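Local coordinates for SAM-dependent methyltransferase (Geobacter sulfurreducens, PDB 5BP7), which binds S-adenosyl-L-homocysteine and probably acts as an S-adenosylmethionine-dependent methyltransferase, at residues Glu163-Thr172 against Cys179-Leu190. Sequence-based numbering, arbitrary orientation.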
ATOM      1  N   GLU A 163       5.119   4.770  -1.154  1.00 31.36           N
ATOM      2  CA  GLU A 163       6.331   4.759  -0.333  1.00 32.66           C
ATOM      3  C   GLU A 163       6.268   5.866   0.697  1.00 31.90           C
ATOM      4  O   GLU A 163       5.786   6.954   0.394  1.00 30.32           O
ATOM      5  CB  GLU A 163       7.577   4.951  -1.220  1.00 34.05           C
ATOM      6  CG  GLU A 163       8.948   4.989  -0.540  1.00 36.44           C
ATOM      7  CD  GLU A 163       9.468   3.639  -0.037  1.00 38.28           C
ATOM      8  OE1 GLU A 163       8.817   2.590  -0.263  1.00 39.66           O
ATOM      9  OE2 GLU A 163      10.540   3.635   0.615  1.00 39.30           O
ATOM     10  N   PRO A 164       6.798   5.599   1.905  1.00 32.10           N
ATOM     11  CA  PRO A 164       6.906   6.679   2.851  1.00 32.16           C
ATOM     12  C   PRO A 164       8.035   7.657   2.512  1.00 32.24           C
ATOM     13  O   PRO A 164       8.960   7.324   1.783  1.00 32.38           O
ATOM     14  CB  PRO A 164       7.184   5.962   4.180  1.00 32.29           C
ATOM     15  CG  PRO A 164       7.056   4.511   3.949  1.00 32.19           C
ATOM     16  CD  PRO A 164       7.283   4.326   2.487  1.00 32.53           C
ATOM     17  N   TYR A 165       7.960   8.857   3.070  1.00 32.23           N
ATOM     18  CA  TYR A 165       9.062   9.824   2.997  1.00 32.85           C
ATOM     19  C   TYR A 165       9.059  10.619   4.292  1.00 33.91           C
ATOM     20  O   TYR A 165       8.039  10.610   5.012  1.00 33.19           O
ATOM     21  CB  TYR A 165       8.915  10.723   1.772  1.00 32.71           C
ATOM     22  CG  TYR A 165       7.709  11.603   1.795  1.00 32.53           C
ATOM     23  CD1 TYR A 165       6.485  11.146   1.314  1.00 32.18           C
ATOM     24  CD2 TYR A 165       7.780  12.882   2.290  1.00 33.53           C
ATOM     25  CE1 TYR A 165       5.363  11.949   1.329  1.00 32.30           C
ATOM     26  CE2 TYR A 165       6.658  13.682   2.332  1.00 34.17           C
ATOM     27  CZ  TYR A 165       5.459  13.216   1.835  1.00 32.96           C
ATOM     28  OH  TYR A 165       4.364  14.032   1.849  1.00 32.75           O
ATOM     29  N   TRP A 166      10.192  11.266   4.607  1.00 34.42           N
ATOM     30  CA  TRP A 166      10.271  12.123   5.787  1.00 35.62           C
ATOM     31  C   TRP A 166       9.559  13.432   5.494  1.00 36.38           C
ATOM     32  O   TRP A 166       9.965  14.220   4.664  1.00 36.52           O
ATOM     33  CB  TRP A 166      11.715  12.384   6.271  1.00 36.15           C
ATOM     34  CG  TRP A 166      12.443  11.160   6.768  1.00 36.16           C
ATOM     35  CD1 TRP A 166      13.590  10.653   6.268  1.00 36.65           C
ATOM     36  CD2 TRP A 166      12.052  10.276   7.844  1.00 36.19           C
ATOM     37  NE1 TRP A 166      13.950   9.502   6.935  1.00 36.93           N
ATOM     38  CE2 TRP A 166      13.025   9.249   7.911  1.00 36.83           C
ATOM     39  CE3 TRP A 166      10.976  10.250   8.747  1.00 35.34           C
ATOM     40  CZ2 TRP A 166      12.952   8.195   8.838  1.00 37.01           C
ATOM     41  CZ3 TRP A 166      10.907   9.212   9.674  1.00 35.58           C
ATOM     42  CH2 TRP A 166      11.894   8.203   9.716  1.00 36.81           C
ATOM     43  N   ARG A 167       8.468  13.626   6.201  1.00 37.45           N
ATOM     44  CA  ARG A 167       7.719  14.867   6.215  1.00 39.22           C
ATOM     45  C   ARG A 167       8.549  15.964   6.920  1.00 41.47           C
ATOM     46  O   ARG A 167       8.587  17.105   6.495  1.00 41.56           O
ATOM     47  CB  ARG A 167       6.436  14.606   6.990  1.00 39.32           C
ATOM     48  CG  ARG A 167       5.387  15.654   6.860  1.00 40.27           C
ATOM     49  CD  ARG A 167       4.164  15.241   7.638  1.00 39.67           C
ATOM     50  NE  ARG A 167       3.292  16.390   7.705  1.00 40.74           N
ATOM     51  CZ  ARG A 167       3.269  17.295   8.683  1.00 41.91           C
ATOM     52  NH1 ARG A 167       4.053  17.207   9.766  1.00 42.64           N
ATOM     53  NH2 ARG A 167       2.410  18.293   8.593  1.00 42.96           N
ATOM     54  N   GLN A 168       9.226  15.563   7.988  1.00 44.04           N
ATOM     55  CA  GLN A 168      10.239  16.364   8.673  1.00 46.56           C
ATOM     56  C   GLN A 168      11.405  15.467   9.001  1.00 47.44           C
ATOM     57  O   GLN A 168      11.226  14.270   9.218  1.00 46.30           O
ATOM     58  CB  GLN A 168       9.717  16.874  10.009  1.00 48.01           C
ATOM     59  CG  GLN A 168       8.487  17.755   9.941  1.00 49.27           C
ATOM     60  CD  GLN A 168       7.847  17.982  11.329  1.00 52.00           C
ATOM     61  OE1 GLN A 168       8.400  17.604  12.390  1.00 52.99           O
ATOM     62  NE2 GLN A 168       6.701  18.644  11.331  1.00 53.24           N
ATOM     63  N   VAL A 169      12.581  16.063   9.124  1.00 49.75           N
ATOM     64  CA  VAL A 169      13.801  15.296   9.370  1.00 51.69           C
ATOM     65  C   VAL A 169      13.744  14.784  10.808  1.00 52.02           C
ATOM     66  O   VAL A 169      13.600  15.586  11.718  1.00 51.47           O
ATOM     67  CB  VAL A 169      15.085  16.159   9.219  1.00 54.63           C
ATOM     68  CG1 VAL A 169      16.316  15.255   9.151  1.00 55.54           C
ATOM     69  CG2 VAL A 169      15.040  17.049   7.975  1.00 54.52           C
ATOM     70  N   PRO A 170      13.838  13.453  11.019  1.00 52.11           N
ATOM     71  CA  PRO A 170      13.859  13.009  12.413  1.00 53.18           C
ATOM     72  C   PRO A 170      15.227  13.305  13.014  1.00 54.48           C
ATOM     73  O   PRO A 170      16.241  12.982  12.417  1.00 54.03           O
ATOM     74  CB  PRO A 170      13.581  11.499  12.333  1.00 53.38           C
ATOM     75  CG  PRO A 170      14.001  11.092  10.969  1.00 52.75           C
ATOM     76  CD  PRO A 170      13.918  12.319  10.081  1.00 51.98           C
ATOM     77  N   PRO A 171      15.251  13.933  14.180  1.00 56.14           N
ATOM     78  CA  PRO A 171      16.533  14.368  14.721  1.00 58.75           C
ATOM     79  C   PRO A 171      17.421  13.224  15.238  1.00 60.51           C
ATOM     80  O   PRO A 171      18.631  13.388  15.310  1.00 62.42           O
ATOM     81  CB  PRO A 171      16.113  15.311  15.858  1.00 59.37           C
ATOM     82  CG  PRO A 171      14.773  14.825  16.293  1.00 58.07           C
ATOM     83  CD  PRO A 171      14.114  14.300  15.055  1.00 55.81           C
ATOM     84  N   THR A 172      16.813  12.112  15.634  1.00 60.29           N
ATOM     85  CA  THR A 172      17.545  11.000  16.251  1.00 61.63           C
ATOM     86  C   THR A 172      17.048   9.699  15.677  1.00 61.46           C
ATOM     87  O   THR A 172      15.955   9.654  15.109  1.00 58.98           O
ATOM     88  CB  THR A 172      17.317  10.942  17.783  1.00 62.48           C
ATOM     89  OG1 THR A 172      15.923  10.726  18.073  1.00 61.21           O
ATOM     90  CG2 THR A 172      17.768  12.258  18.482  1.00 64.18           C
ATOM     91  N   CYS A 179       8.837   5.984  14.605  1.00 59.20           N
ATOM     92  CA  CYS A 179       8.112   5.946  13.305  1.00 57.86           C
ATOM     93  C   CYS A 179       8.068   4.553  12.650  1.00 59.81           C
ATOM     94  O   CYS A 179       7.551   4.406  11.536  1.00 59.68           O
ATOM     95  CB  CYS A 179       8.717   6.943  12.302  1.00 56.04           C
ATOM     96  SG  CYS A 179       8.507   8.672  12.745  1.00 53.98           S
ATOM     97  N   LEU A 180       8.614   3.549  13.341  1.00 61.67           N
ATOM     98  CA  LEU A 180       8.724   2.161  12.860  1.00 62.06           C
ATOM     99  C   LEU A 180       9.699   1.988  11.673  1.00 61.70           C
ATOM    100  O   LEU A 180       9.616   0.985  10.953  1.00 61.09           O
ATOM    101  CB  LEU A 180       7.340   1.557  12.559  1.00 61.74           C
ATOM    102  CG  LEU A 180       6.239   1.792  13.605  1.00 62.69           C
ATOM    103  CD1 LEU A 180       4.935   1.180  13.112  1.00 62.19           C
ATOM    104  CD2 LEU A 180       6.621   1.236  14.982  1.00 64.47           C
ATOM    105  N   ALA A 181      10.609   2.953  11.474  1.00 61.65           N
ATOM    106  CA  ALA A 181      11.765   2.773  10.580  1.00 62.33           C
ATOM    107  C   ALA A 181      12.914   2.128  11.358  1.00 63.35           C
ATOM    108  O   ALA A 181      13.052   2.315  12.567  1.00 63.23           O
ATOM    109  CB  ALA A 181      12.219   4.094   9.988  1.00 61.59           C
ATOM    110  N   ASN A 182      13.731   1.358  10.654  1.00 63.52           N
ATOM    111  CA  ASN A 182      14.960   0.806  11.240  1.00 65.14           C
ATOM    112  C   ASN A 182      15.964   1.902  11.546  1.00 63.07           C
ATOM    113  O   ASN A 182      16.606   1.900  12.595  1.00 63.93           O
ATOM    114  CB  ASN A 182      15.596  -0.225  10.288  1.00 67.99           C
ATOM    115  CG  ASN A 182      15.009  -1.623  10.471  1.00 71.49           C
ATOM    116  OD1 ASN A 182      14.801  -2.073  11.599  1.00 76.23           O
ATOM    117  ND2 ASN A 182      14.741  -2.321   9.365  1.00 73.85           N
ATOM    118  N   SER A 183      16.069   2.840  10.610  1.00 60.59           N
ATOM    119  CA  SER A 183      17.072   3.897  10.649  1.00 60.81           C
ATOM    120  C   SER A 183      16.572   5.159   9.931  1.00 57.28           C
ATOM    121  O   SER A 183      15.605   5.108   9.152  1.00 55.45           O
ATOM    122  CB  SER A 183      18.377   3.369  10.033  1.00 62.79           C
ATOM    123  OG  SER A 183      19.217   4.411   9.578  1.00 65.40           O
ATOM    124  N   THR A 184      17.215   6.294  10.210  1.00 55.52           N
ATOM    125  CA  THR A 184      16.880   7.575   9.551  1.00 53.66           C
ATOM    126  C   THR A 184      17.099   7.513   8.031  1.00 52.89           C
ATOM    127  O   THR A 184      16.395   8.192   7.285  1.00 51.06           O
ATOM    128  CB  THR A 184      17.635   8.797  10.153  1.00 54.63           C
ATOM    129  OG1 THR A 184      19.057   8.596  10.082  1.00 56.60           O
ATOM    130  CG2 THR A 184      17.230   9.015  11.614  1.00 55.33           C
ATOM    131  N   SER A 185      18.040   6.679   7.577  1.00 52.93           N
ATOM    132  CA  SER A 185      18.323   6.539   6.149  1.00 52.63           C
ATOM    133  C   SER A 185      17.302   5.692   5.364  1.00 50.15           C
ATOM    134  O   SER A 185      17.391   5.651   4.147  1.00 49.92           O
ATOM    135  CB  SER A 185      19.740   5.994   5.932  1.00 54.59           C
ATOM    136  OG  SER A 185      19.844   4.674   6.433  1.00 56.60           O
ATOM    137  N   ASP A 186      16.358   5.032   6.044  1.00 48.77           N
ATOM    138  CA  ASP A 186      15.313   4.235   5.380  1.00 47.09           C
ATOM    139  C   ASP A 186      14.489   5.056   4.391  1.00 43.81           C
ATOM    140  O   ASP A 186      14.084   4.539   3.353  1.00 41.08           O
ATOM    141  CB  ASP A 186      14.332   3.615   6.391  1.00 48.47           C
ATOM    142  CG  ASP A 186      14.916   2.453   7.183  1.00 51.54           C
ATOM    143  OD1 ASP A 186      16.158   2.266   7.191  1.00 55.02           O
ATOM    144  OD2 ASP A 186      14.118   1.740   7.849  1.00 52.96           O
ATOM    145  N   PHE A 187      14.221   6.313   4.736  1.00 41.49           N
ATOM    146  CA  PHE A 187      13.383   7.177   3.920  1.00 39.80           C
ATOM    147  C   PHE A 187      14.097   8.461   3.578  1.00 40.21           C
ATOM    148  O   PHE A 187      15.118   8.777   4.140  1.00 40.30           O
ATOM    149  CB  PHE A 187      12.072   7.487   4.640  1.00 38.58           C
ATOM    150  CG  PHE A 187      11.351   6.250   5.112  1.00 38.58           C
ATOM    151  CD1 PHE A 187      11.062   5.206   4.205  1.00 37.73           C
ATOM    152  CD2 PHE A 187      10.969   6.101   6.438  1.00 38.50           C
ATOM    153  CE1 PHE A 187      10.434   4.043   4.622  1.00 37.44           C
ATOM    154  CE2 PHE A 187      10.324   4.941   6.851  1.00 38.36           C
ATOM    155  CZ  PHE A 187      10.063   3.913   5.954  1.00 37.90           C
ATOM    156  N   LEU A 188      13.561   9.159   2.596  1.00 39.63           N
ATOM    157  CA  LEU A 188      14.127  10.409   2.114  1.00 40.60           C
ATOM    158  C   LEU A 188      13.125  11.516   2.331  1.00 40.36           C
ATOM    159  O   LEU A 188      11.949  11.269   2.537  1.00 38.36           O
ATOM    160  CB  LEU A 188      14.415  10.295   0.628  1.00 40.91           C
ATOM    161  CG  LEU A 188      15.443   9.224   0.219  1.00 41.73           C
ATOM    162  CD1 LEU A 188      15.416   9.009  -1.277  1.00 41.23           C
ATOM    163  CD2 LEU A 188      16.844   9.594   0.673  1.00 43.37           C
HETATM  164  N   MSE A 189      13.595  12.744   2.240  1.00 42.02           N
HETATM  165  CA  MSE A 189      12.703  13.907   2.222  1.00 43.53           C
HETATM  166  C   MSE A 189      12.042  13.953   0.877  1.00 39.07           C
HETATM  167  O   MSE A 189      12.572  13.413  -0.098  1.00 36.86           O
HETATM  168  CB  MSE A 189      13.522  15.170   2.385  1.00 50.35           C
HETATM  169  CG  MSE A 189      14.355  15.119   3.667  1.00 58.26           C
HETATM  170 SE   MSE A 189      13.301  16.065   5.012  1.00 73.11          SE
HETATM  171  CE  MSE A 189      13.997  17.800   4.403  1.00 67.47           C
ATOM    172  N   LEU A 190      10.887  14.597   0.788  1.00 36.35           N
ATOM    173  CA  LEU A 190      10.125  14.553  -0.457  1.00 34.67           C
ATOM    174  C   LEU A 190      10.949  14.934  -1.691  1.00 34.81           C
ATOM    175  O   LEU A 190      10.983  14.159  -2.654  1.00 34.79           O
ATOM    176  CB  LEU A 190       8.838  15.363  -0.371  1.00 34.23           C
ATOM    177  CG  LEU A 190       7.960  15.392  -1.619  1.00 33.84           C
ATOM    178  CD1 LEU A 190       7.483  13.992  -1.997  1.00 33.39           C
ATOM    179  CD2 LEU A 190       6.764  16.301  -1.405  1.00 33.80           C
TER
HETATM  180  O   HOH W   1      12.620   5.234   0.818  1.00 40.23           O
HETATM  181  O   HOH W   2      11.584   7.911   1.109  1.00 33.47           O
HETATM  182  O   HOH W   3       9.675  16.132   2.767  1.00 32.43           O
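The indole of Trp166 is the bump here, filling a hollow lined by Cys179, Thr184 and Phe187. Trp166 is the last residue of strand 157-166 of the Rossmann-like methyltransferase sheet, and segment 179-190, running from helix 173-178 into helix 190-199, folds back around it. Pro170 of its own segment lies over the centre of one indole face; on the opposite face Phe187 CB sits 3.8 Å from the centroid of the five-membered ring. The Phe187 ring then turns its edge to the six-membered ring, a T-shaped pair with planes at 68°, while Cys179 SG meets the rim in plane, 3.9 Å from Trp166 CZ3. Trp166 chi1 of -65°, CG anti to the carbonyl carbon, turns the indole N-H into the loop, where NE1 donates to Thr184 O at 2.8 Å, in the carbonyl plane. Phe187 is itself sandwiched, between Pro164 CB, 3.9 Å from its ring centroid, and Asp186 CB. Further along, Leu190 CD1 sits over the centre of a Tyr165 face in a CH-pi contact, 4.2 Å from the ring centroid. The backbones meet directly where Trp166 N donates to Leu188 O, and water fills in beside them: one molecule donates to Trp166 O at 2.7 Å and accepts from Leu190 N.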